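Local coordinates for protein RTX-adhesin (Marinomonas primoryensis, PDB 5IRB) that forms part of a very large cell-surface adhesin that binds its Antarctic bacterium to diatoms and ice, with calcium ions bound along this multidomain segment, at residues V53-N58 with S68-D73; D73-S78 with F104-S109; T286-V291 with G306-T311. All coordinates share one frame; numbering follows the deposited sequence.

Contact 1: residues V53-N58 with S68-D73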
loop_
_atom_site.group_PDB
_atom_site.type_symbol
_atom_site.label_atom_id
_atom_site.label_comp_id
_atom_site.label_asym_id
_atom_site.label_seq_id
_atom_site.Cartn_x
_atom_site.Cartn_y
_atom_site.Cartn_z
ATOM N N VAL A 53 -20.501 -23.976 31.027
ATOM C CA VAL A 53 -21.452 -24.899 30.418
ATOM C C VAL A 53 -20.934 -26.315 30.637
ATOM O O VAL A 53 -19.757 -26.597 30.397
ATOM C CB VAL A 53 -21.636 -24.643 28.908
ATOM C CG1 VAL A 53 -22.617 -25.639 28.323
ATOM C CG2 VAL A 53 -22.115 -23.205 28.651
ATOM N N THR A 54 -21.822 -27.198 31.091
ATOM C CA THR A 54 -21.483 -28.595 31.347
ATOM C C THR A 54 -21.739 -29.476 30.137
ATOM O O THR A 54 -22.792 -29.381 29.507
ATOM C CB THR A 54 -22.282 -29.144 32.541
ATOM O OG1 THR A 54 -21.993 -28.354 33.702
ATOM C CG2 THR A 54 -21.920 -30.614 32.826
ATOM N N TYR A 55 -20.741 -30.273 29.775
ATOM C CA TYR A 55 -20.918 -31.329 28.785
ATOM C C TYR A 55 -20.622 -32.662 29.453
ATOM O O TYR A 55 -19.750 -32.736 30.330
ATOM C CB TYR A 55 -19.997 -31.123 27.579
ATOM C CG TYR A 55 -20.259 -29.824 26.835
ATOM C CD1 TYR A 55 -19.711 -28.634 27.274
ATOM C CD2 TYR A 55 -21.070 -29.795 25.715
ATOM C CE1 TYR A 55 -19.950 -27.435 26.596
ATOM C CE2 TYR A 55 -21.335 -28.611 25.045
ATOM C CZ TYR A 55 -20.767 -27.437 25.485
ATOM O OH TYR A 55 -21.023 -26.263 24.803
ATOM N N SER A 56 -21.256 -33.719 28.952
ATOM C CA SER A 56 -21.149 -35.055 29.531
ATOM C C SER A 56 -21.085 -36.138 28.482
ATOM O O SER A 56 -21.656 -36.021 27.412
ATOM C CB SER A 56 -22.353 -35.344 30.437
ATOM O OG SER A 56 -22.183 -34.724 31.699
ATOM N N THR A 57 -20.402 -37.219 28.810
ATOM C CA THR A 57 -20.391 -38.370 27.925
ATOM C C THR A 57 -20.048 -39.650 28.678
ATOM O O THR A 57 -19.652 -39.590 29.838
ATOM C CB THR A 57 -19.390 -38.182 26.776
ATOM O OG1 THR A 57 -19.645 -39.174 25.778
ATOM C CG2 THR A 57 -17.964 -38.333 27.272
ATOM N N ASN A 58 -20.146 -40.782 27.982
ATOM C CA ASN A 58 -19.767 -42.085 28.520
ATOM C C ASN A 58 -18.305 -42.354 28.299
ATOM O O ASN A 58 -17.673 -41.661 27.496
ATOM C CB ASN A 58 -20.533 -43.204 27.814
ATOM C CG ASN A 58 -21.891 -43.414 28.383
ATOM O OD1 ASN A 58 -22.130 -43.085 29.539
ATOM N ND2 ASN A 58 -22.807 -43.961 27.582
ATOM N N SER A 68 -18.919 -33.903 21.924
ATOM C CA SER A 68 -19.147 -32.686 21.153
ATOM C C SER A 68 -19.405 -31.467 22.044
ATOM O O SER A 68 -20.287 -31.501 22.920
ATOM C CB SER A 68 -20.323 -32.900 20.214
ATOM O OG SER A 68 -19.900 -32.812 18.871
ATOM N N VAL A 69 -18.636 -30.395 21.833
ATOM C CA VAL A 69 -18.849 -29.161 22.591
ATOM C C VAL A 69 -18.958 -27.951 21.648
ATOM O O VAL A 69 -18.511 -28.014 20.504
ATOM C CB VAL A 69 -17.733 -28.916 23.619
ATOM C CG1 VAL A 69 -17.547 -30.142 24.488
ATOM C CG2 VAL A 69 -16.415 -28.553 22.944
ATOM N N ALA A 70 -19.578 -26.871 22.113
ATOM C CA ALA A 70 -19.658 -25.645 21.310
ATOM C C ALA A 70 -18.291 -24.956 21.203
ATOM O O ALA A 70 -17.675 -24.594 22.202
ATOM C CB ALA A 70 -20.700 -24.699 21.889
ATOM N N GLY A 71 -17.824 -24.749 19.979
ATOM C CA GLY A 71 -16.629 -23.933 19.789
ATOM C C GLY A 71 -16.730 -22.582 20.485
ATOM O O GLY A 71 -15.744 -22.087 21.026
ATOM N N SER A 72 -17.940 -22.035 20.554
ATOM C CA SER A 72 -18.166 -20.714 21.146
ATOM C C SER A 72 -17.871 -20.717 22.634
ATOM O O SER A 72 -17.344 -19.737 23.162
ATOM C CB SER A 72 -19.611 -20.248 20.912
ATOM O OG SER A 72 -20.540 -21.030 21.656
ATOM N N ASP A 73 -18.173 -21.838 23.302
ATOM C CA ASP A 73 -17.836 -21.986 24.709
ATOM C C ASP A 73 -16.334 -22.089 24.917
ATOM O O ASP A 73 -15.804 -21.502 25.853
ATOM C CB ASP A 73 -18.563 -23.194 25.306
ATOM C CG ASP A 73 -20.040 -22.930 25.481
ATOM O OD1 ASP A 73 -20.397 -21.753 25.704
ATOM O OD2 ASP A 73 -20.846 -23.875 25.383
#
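Tyr-55 reaches from strand 53-58 across to the end of strand 64-70 and the first turn of helix 71-76, joining the edge strand of one sheet to an outer strand of the other in what is probably an Ig-like beta-sandwich. The strand segments run nearly antiparallel, but their axes come no closer than 7.9 Å, so the gap is bridged by the Tyr-55 side chain, which meets both backbone and side chains. Its CG lies anti to the carbonyl carbon (chi1 -61°). The polar part centres on the phenol oxygen. Tyr-55 OH donates to Asp-73 OD2 in a very short bond of 2.5 Å, the carboxylate oxygen lying at the ring edge and in its plane, although ring and carboxylate planes are 61° apart. The same OH accepts the backbone N-H of Ala-70, the N-cap residue, at 3.1 Å and 161°. The apolar part is a CH-pi contact: Val-69 CG1 sits over one ring face, 3.7 Å from the centroid of the Tyr-55 ring. Separately, the Val-53 CG2 methyl makes a van der Waals contact beside the carboxylate, 3.6 Å from Asp-73 OD2. Donating one bond and accepting another, the hydroxyl links sheet edge to helix start; donors at both Asp-73 oxygens, Tyr-55 OH and Asn-51 ND2, would suit a charged carboxylate.

Contact 2: residues D73-S78 with F104-S109. With CA (calcium ion), chain H.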
loop_
_atom_site.group_PDB
_atom_site.type_symbol
_atom_site.label_atom_id
_atom_site.label_comp_id
_atom_site.label_asym_id
_atom_site.label_seq_id
_atom_site.Cartn_x
_atom_site.Cartn_y
_atom_site.Cartn_z
ATOM N N ASP A 73 -18.173 -21.838 23.302
ATOM C CA ASP A 73 -17.836 -21.986 24.709
ATOM C C ASP A 73 -16.334 -22.089 24.917
ATOM O O ASP A 73 -15.804 -21.502 25.853
ATOM C CB ASP A 73 -18.563 -23.194 25.306
ATOM C CG ASP A 73 -20.040 -22.930 25.481
ATOM O OD1 ASP A 73 -20.397 -21.753 25.704
ATOM O OD2 ASP A 73 -20.846 -23.875 25.383
ATOM N N LEU A 74 -15.644 -22.801 24.037
ATOM C CA LEU A 74 -14.191 -22.861 24.124
ATOM C C LEU A 74 -13.594 -21.460 23.874
ATOM O O LEU A 74 -12.744 -20.982 24.628
ATOM C CB LEU A 74 -13.631 -23.876 23.114
ATOM C CG LEU A 74 -13.839 -25.372 23.382
ATOM C CD1 LEU A 74 -13.576 -26.208 22.134
ATOM C CD2 LEU A 74 -12.919 -25.791 24.521
ATOM N N SER A 75 -14.100 -20.773 22.859
ATOM C CA SER A 75 -13.571 -19.461 22.522
ATOM C C SER A 75 -13.819 -18.441 23.643
ATOM O O SER A 75 -12.940 -17.638 23.970
ATOM C CB SER A 75 -14.200 -18.978 21.212
ATOM O OG SER A 75 -13.778 -17.662 20.919
ATOM N N ALA A 76 -14.983 -18.536 24.276
ATOM C CA ALA A 76 -15.366 -17.629 25.359
ATOM C C ALA A 76 -14.789 -17.989 26.728
ATOM O O ALA A 76 -14.801 -17.147 27.634
ATOM C CB ALA A 76 -16.881 -17.549 25.457
ATOM N N ASP A 77 -14.325 -19.229 26.901
ATOM C CA ASP A 77 -13.932 -19.705 28.234
ATOM C C ASP A 77 -12.834 -18.807 28.804
ATOM O O ASP A 77 -11.726 -18.735 28.263
ATOM C CB ASP A 77 -13.464 -21.172 28.177
ATOM C CG ASP A 77 -13.028 -21.713 29.537
ATOM O OD1 ASP A 77 -13.905 -22.157 30.336
ATOM O OD2 ASP A 77 -11.794 -21.694 29.806
ATOM N N SER A 78 -13.151 -18.153 29.919
ATOM C CA SER A 78 -12.320 -17.063 30.436
ATOM C C SER A 78 -10.856 -17.443 30.649
ATOM O O SER A 78 -9.973 -16.678 30.266
ATOM C CB SER A 78 -12.898 -16.506 31.735
ATOM O OG SER A 78 -13.376 -17.551 32.552
ATOM N N PHE A 104 -5.696 -24.530 26.662
ATOM C CA PHE A 104 -5.639 -24.434 25.213
ATOM C C PHE A 104 -5.443 -22.975 24.847
ATOM O O PHE A 104 -5.506 -22.097 25.713
ATOM C CB PHE A 104 -6.889 -25.029 24.566
ATOM C CG PHE A 104 -8.160 -24.387 25.008
ATOM C CD1 PHE A 104 -8.767 -24.763 26.199
ATOM C CD2 PHE A 104 -8.755 -23.404 24.240
ATOM C CE1 PHE A 104 -9.934 -24.173 26.613
ATOM C CE2 PHE A 104 -9.922 -22.807 24.648
ATOM C CZ PHE A 104 -10.516 -23.190 25.843
ATOM N N ILE A 105 -5.161 -22.738 23.570
ATOM C CA ILE A 105 -4.985 -21.385 23.034
ATOM C C ILE A 105 -6.133 -20.995 22.109
ATOM O O ILE A 105 -6.549 -21.782 21.256
ATOM C CB ILE A 105 -3.662 -21.296 22.276
ATOM C CG1 ILE A 105 -2.509 -21.628 23.232
ATOM C CG2 ILE A 105 -3.506 -19.927 21.558
ATOM C CD1 ILE A 105 -1.187 -21.825 22.545
ATOM N N VAL A 106 -6.637 -19.774 22.271
ATOM C CA VAL A 106 -7.620 -19.226 21.340
ATOM C C VAL A 106 -6.971 -18.128 20.483
ATOM O O VAL A 106 -6.465 -17.141 21.008
ATOM C CB VAL A 106 -8.845 -18.657 22.065
ATOM C CG1 VAL A 106 -9.843 -18.092 21.064
ATOM C CG2 VAL A 106 -9.514 -19.750 22.904
ATOM N N LYS A 107 -7.020 -18.335 19.169
ATOM C CA LYS A 107 -6.457 -17.456 18.142
ATOM C C LYS A 107 -7.410 -17.419 16.966
ATOM O O LYS A 107 -7.293 -18.217 16.044
ATOM C CB LYS A 107 -5.081 -17.960 17.699
ATOM C CG LYS A 107 -4.304 -17.026 16.756
ATOM C CD LYS A 107 -3.974 -15.677 17.364
ATOM C CE LYS A 107 -3.201 -14.808 16.357
ATOM N NZ LYS A 107 -1.947 -15.496 15.905
ATOM N N THR A 108 -8.369 -16.503 17.011
ATOM C CA THR A 108 -9.419 -16.504 16.017
ATOM C C THR A 108 -9.283 -15.401 14.966
ATOM O O THR A 108 -10.031 -15.391 13.991
ATOM C CB THR A 108 -10.774 -16.333 16.693
ATOM O OG1 THR A 108 -10.721 -15.153 17.501
ATOM C CG2 THR A 108 -11.100 -17.545 17.586
ATOM N N SER A 109 -8.339 -14.484 15.158
ATOM C CA SER A 109 -7.958 -13.571 14.087
ATOM C C SER A 109 -6.536 -13.049 14.238
ATOM O O SER A 109 -5.866 -13.299 15.239
ATOM C CB SER A 109 -8.932 -12.391 14.005
ATOM O OG SER A 109 -8.935 -11.659 15.213
HETATM CA CA CA H . -12.392 -22.615 32.122
HETATM O O HOH W 1 -13.705 -20.660 33.057
HETATM O O HOH W 2 -11.610 -23.149 34.401
HETATM O O HOH W 3 -14.289 -24.192 32.776
#
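Where the short helix 71-76 packs on the end of strand 95-106, Leu-74 and Phe-104 meet inside the N-terminal domain; the helix then leads into a calcium site. Leu-74 CD2 lies over one face of the Phe-104 ring, 4.2 Å from its centroid and 28° off the normal, a CH-pi contact. The same ring turns its edge to the backbone: Leu-74 O lies in the ring plane, 3.4 Å from Phe-104 CE2. Phe-104 CG lies between the backbone N and the carbonyl carbon (chi1 58°), from where the ring extends toward the helix. Farther along, Val-106 CG1 comes within 4.0 Å of Ser-75 OG, and Val-106 CG2 packs near Leu-74 O. Ile-21 and Val-82 also touch both Leu-74 and Phe-104. Beyond the helix, Asp-77 CB approaches the Phe-104 edge at CZ, while the carboxylate binds calcium through both oxygens, OD1 of Asp-77 at 2.4 Å from the ion and OD2 at 2.6 Å. Asp-79 and Ile-81 O complete the protein ligands, three waters also bind the ion, and Asn-51 N bonds to Asp-77 OD1. One of those waters also lies 3.2 Å from Ser-78 OG, in a hydrogen bond.

Contact 3: residues T286-V291 with G306-T311. With CA (calcium ion), chain L; CA (calcium ion), chain E.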
loop_
_atom_site.group_PDB
_atom_site.type_symbol
_atom_site.label_atom_id
_atom_site.label_comp_id
_atom_site.label_asym_id
_atom_site.label_seq_id
_atom_site.Cartn_x
_atom_site.Cartn_y
_atom_site.Cartn_z
ATOM N N THR A 286 14.490 40.368 -40.898
ATOM C CA THR A 286 13.585 41.424 -40.448
ATOM C C THR A 286 12.406 40.979 -39.566
ATOM O O THR A 286 11.538 41.796 -39.234
ATOM C CB THR A 286 13.028 42.174 -41.657
ATOM O OG1 THR A 286 12.418 41.241 -42.550
ATOM C CG2 THR A 286 14.156 42.898 -42.402
ATOM N N ALA A 287 12.359 39.697 -39.194
ATOM C CA ALA A 287 11.301 39.201 -38.305
ATOM C C ALA A 287 11.769 37.958 -37.554
ATOM O O ALA A 287 12.420 37.119 -38.140
ATOM C CB ALA A 287 10.042 38.898 -39.083
ATOM N N PHE A 288 11.484 37.853 -36.259
ATOM C CA PHE A 288 11.947 36.686 -35.513
ATOM C C PHE A 288 11.119 36.476 -34.262
ATOM O O PHE A 288 10.377 37.366 -33.832
ATOM C CB PHE A 288 13.430 36.831 -35.169
ATOM C CG PHE A 288 13.729 38.004 -34.290
ATOM C CD1 PHE A 288 13.527 37.940 -32.924
ATOM C CD2 PHE A 288 14.145 39.205 -34.849
ATOM C CE1 PHE A 288 13.779 39.035 -32.118
ATOM C CE2 PHE A 288 14.400 40.305 -34.054
ATOM C CZ PHE A 288 14.216 40.238 -32.697
ATOM N N ASP A 289 11.243 35.287 -33.682
ATOM C CA ASP A 289 10.518 34.943 -32.478
ATOM C C ASP A 289 11.439 34.959 -31.271
ATOM O O ASP A 289 12.629 34.631 -31.368
ATOM C CB ASP A 289 9.892 33.547 -32.598
ATOM C CG ASP A 289 8.684 33.540 -33.501
ATOM O OD1 ASP A 289 8.116 34.626 -33.730
ATOM O OD2 ASP A 289 8.306 32.458 -33.988
ATOM N N ALA A 290 10.882 35.322 -30.127
ATOM C CA ALA A 290 11.573 35.116 -28.879
ATOM C C ALA A 290 10.816 33.987 -28.176
ATOM O O ALA A 290 9.588 34.056 -28.023
ATOM C CB ALA A 290 11.603 36.400 -28.039
ATOM N N VAL A 291 11.535 32.942 -27.778
ATOM C CA VAL A 291 10.902 31.775 -27.152
ATOM C C VAL A 291 11.379 31.573 -25.718
ATOM O O VAL A 291 12.577 31.474 -25.471
ATOM C CB VAL A 291 11.151 30.490 -27.949
ATOM C CG1 VAL A 291 10.435 29.279 -27.289
ATOM C CG2 VAL A 291 10.663 30.662 -29.366
ATOM N N GLY A 306 6.853 35.010 -28.285
ATOM C CA GLY A 306 6.531 36.359 -28.738
ATOM C C GLY A 306 7.225 36.630 -30.069
ATOM O O GLY A 306 8.353 36.189 -30.308
ATOM N N SER A 307 6.537 37.346 -30.950
ATOM C CA SER A 307 6.993 37.499 -32.321
ATOM C C SER A 307 7.325 38.970 -32.593
ATOM O O SER A 307 6.694 39.852 -32.021
ATOM C CB SER A 307 5.928 36.977 -33.285
ATOM O OG SER A 307 5.871 35.549 -33.243
ATOM N N SER A 308 8.338 39.229 -33.421
ATOM C CA SER A 308 8.828 40.584 -33.639
ATOM C C SER A 308 9.081 40.810 -35.110
ATOM O O SER A 308 9.458 39.886 -35.820
ATOM C CB SER A 308 10.121 40.862 -32.869
ATOM O OG SER A 308 10.581 42.187 -33.113
ATOM N N THR A 309 8.879 42.052 -35.544
ATOM C CA THR A 309 9.215 42.492 -36.879
ATOM C C THR A 309 9.908 43.843 -36.797
ATOM O O THR A 309 9.604 44.649 -35.925
ATOM C CB THR A 309 7.966 42.648 -37.773
ATOM O OG1 THR A 309 7.013 43.489 -37.108
ATOM C CG2 THR A 309 7.332 41.282 -38.065
ATOM N N HIS A 310 10.844 44.086 -37.697
ATOM C CA HIS A 310 11.418 45.422 -37.833
ATOM C C HIS A 310 11.777 45.667 -39.285
ATOM O O HIS A 310 11.717 44.753 -40.101
ATOM C CB HIS A 310 12.648 45.589 -36.931
ATOM C CG HIS A 310 13.766 44.669 -37.263
ATOM N ND1 HIS A 310 13.846 43.369 -36.786
ATOM C CD2 HIS A 310 14.875 44.827 -38.047
ATOM C CE1 HIS A 310 14.928 42.795 -37.228
ATOM N NE2 HIS A 310 15.576 43.652 -38.014
ATOM N N THR A 311 12.130 46.912 -39.598
ATOM C CA THR A 311 12.598 47.288 -40.923
ATOM C C THR A 311 14.064 47.746 -40.902
ATOM O O THR A 311 14.649 47.958 -39.829
ATOM C CB THR A 311 11.687 48.373 -41.535
ATOM O OG1 THR A 311 11.639 49.491 -40.649
ATOM C CG2 THR A 311 10.256 47.833 -41.684
HETATM CA CA CA L . 13.428 35.565 -39.479
HETATM CA CA CA E . 9.073 45.952 -34.107
HETATM O O HOH W 4 10.286 44.528 -32.405
HETATM O O HOH W 5 7.772 43.913 -33.394
HETATM O O HOH W 6 6.977 45.804 -35.420
HETATM O O HOH W 7 7.942 47.240 -32.228
HETATM O O HOH W 8 14.452 34.101 -37.772
#
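Gly-306 O accepts the shortest backbone bond between these two segments of the antiparallel beta hairpin of strands 287-295 and 301-312: Ala-290 N donates to Gly-306 O at 2.7 Å, nearly straight at 169°. The CA of Asp-289 adds a weaker C-H...O contact to the same oxygen. Ala-290 with Gly-306 and Phe-288 with Ser-308 are hydrogen-bonded pairs, each closed by two backbone bonds; Ala-287 with Thr-309 and Asp-289 with Ser-307 are non-hydrogen-bonded pairs. At the far end His-310 N donates to Thr-286 O at 2.8 Å. On the sheet face of Asp-289 and Ser-307, Ser-307 OG donates to Asp-289 OD1 in a very short bond of 2.5 Å. The face of Phe-288 and Ser-308 is packed instead: Ser-308 CB lies 4.3 Å from the Phe-288 ring centroid, over one face, and the side chains of Phe-288 and His-310 cross at about a right angle. Thr-286 CA makes a CH-pi contact, 4.0 Å from the centroid of the His-310 ring, whose NE2 is hydrogen-bonded to Leu-282 O. Two calcium ions take backbone oxygens here, Ala-287 O with Asp-285 on one ion, Thr-309 O with Asp-226 on the other. Ser-308 OG, anti to the backbone N (chi1 179°), hydrogen-bonds a water of the Thr-309 ion, the water oxygen 2.5 Å from Ser-308 OG.

From the N terminus, contact 1 comes first, closing a short loop of nine residues between the two sheets of the N-terminal domain. Contact 2 opens where contact 1 ends, since both use Asp-73, and it spans 25 mostly strand residues to bring helix 71-76 onto strand 95-106. The two also touch directly, Val-69 CG2 lying 3.8 Å from Leu-74 CD1. The helix follows strand 64-70 of the three-stranded sheet, and the two contacts tie that end to strands 53-58 and 95-106 of the same five-stranded sheet. Contact 3 follows in series, nesting in neither; it closes a hairpin in the last domain, its centre about 84 Å from that of contact 2, on the opposite side of the chain's centre.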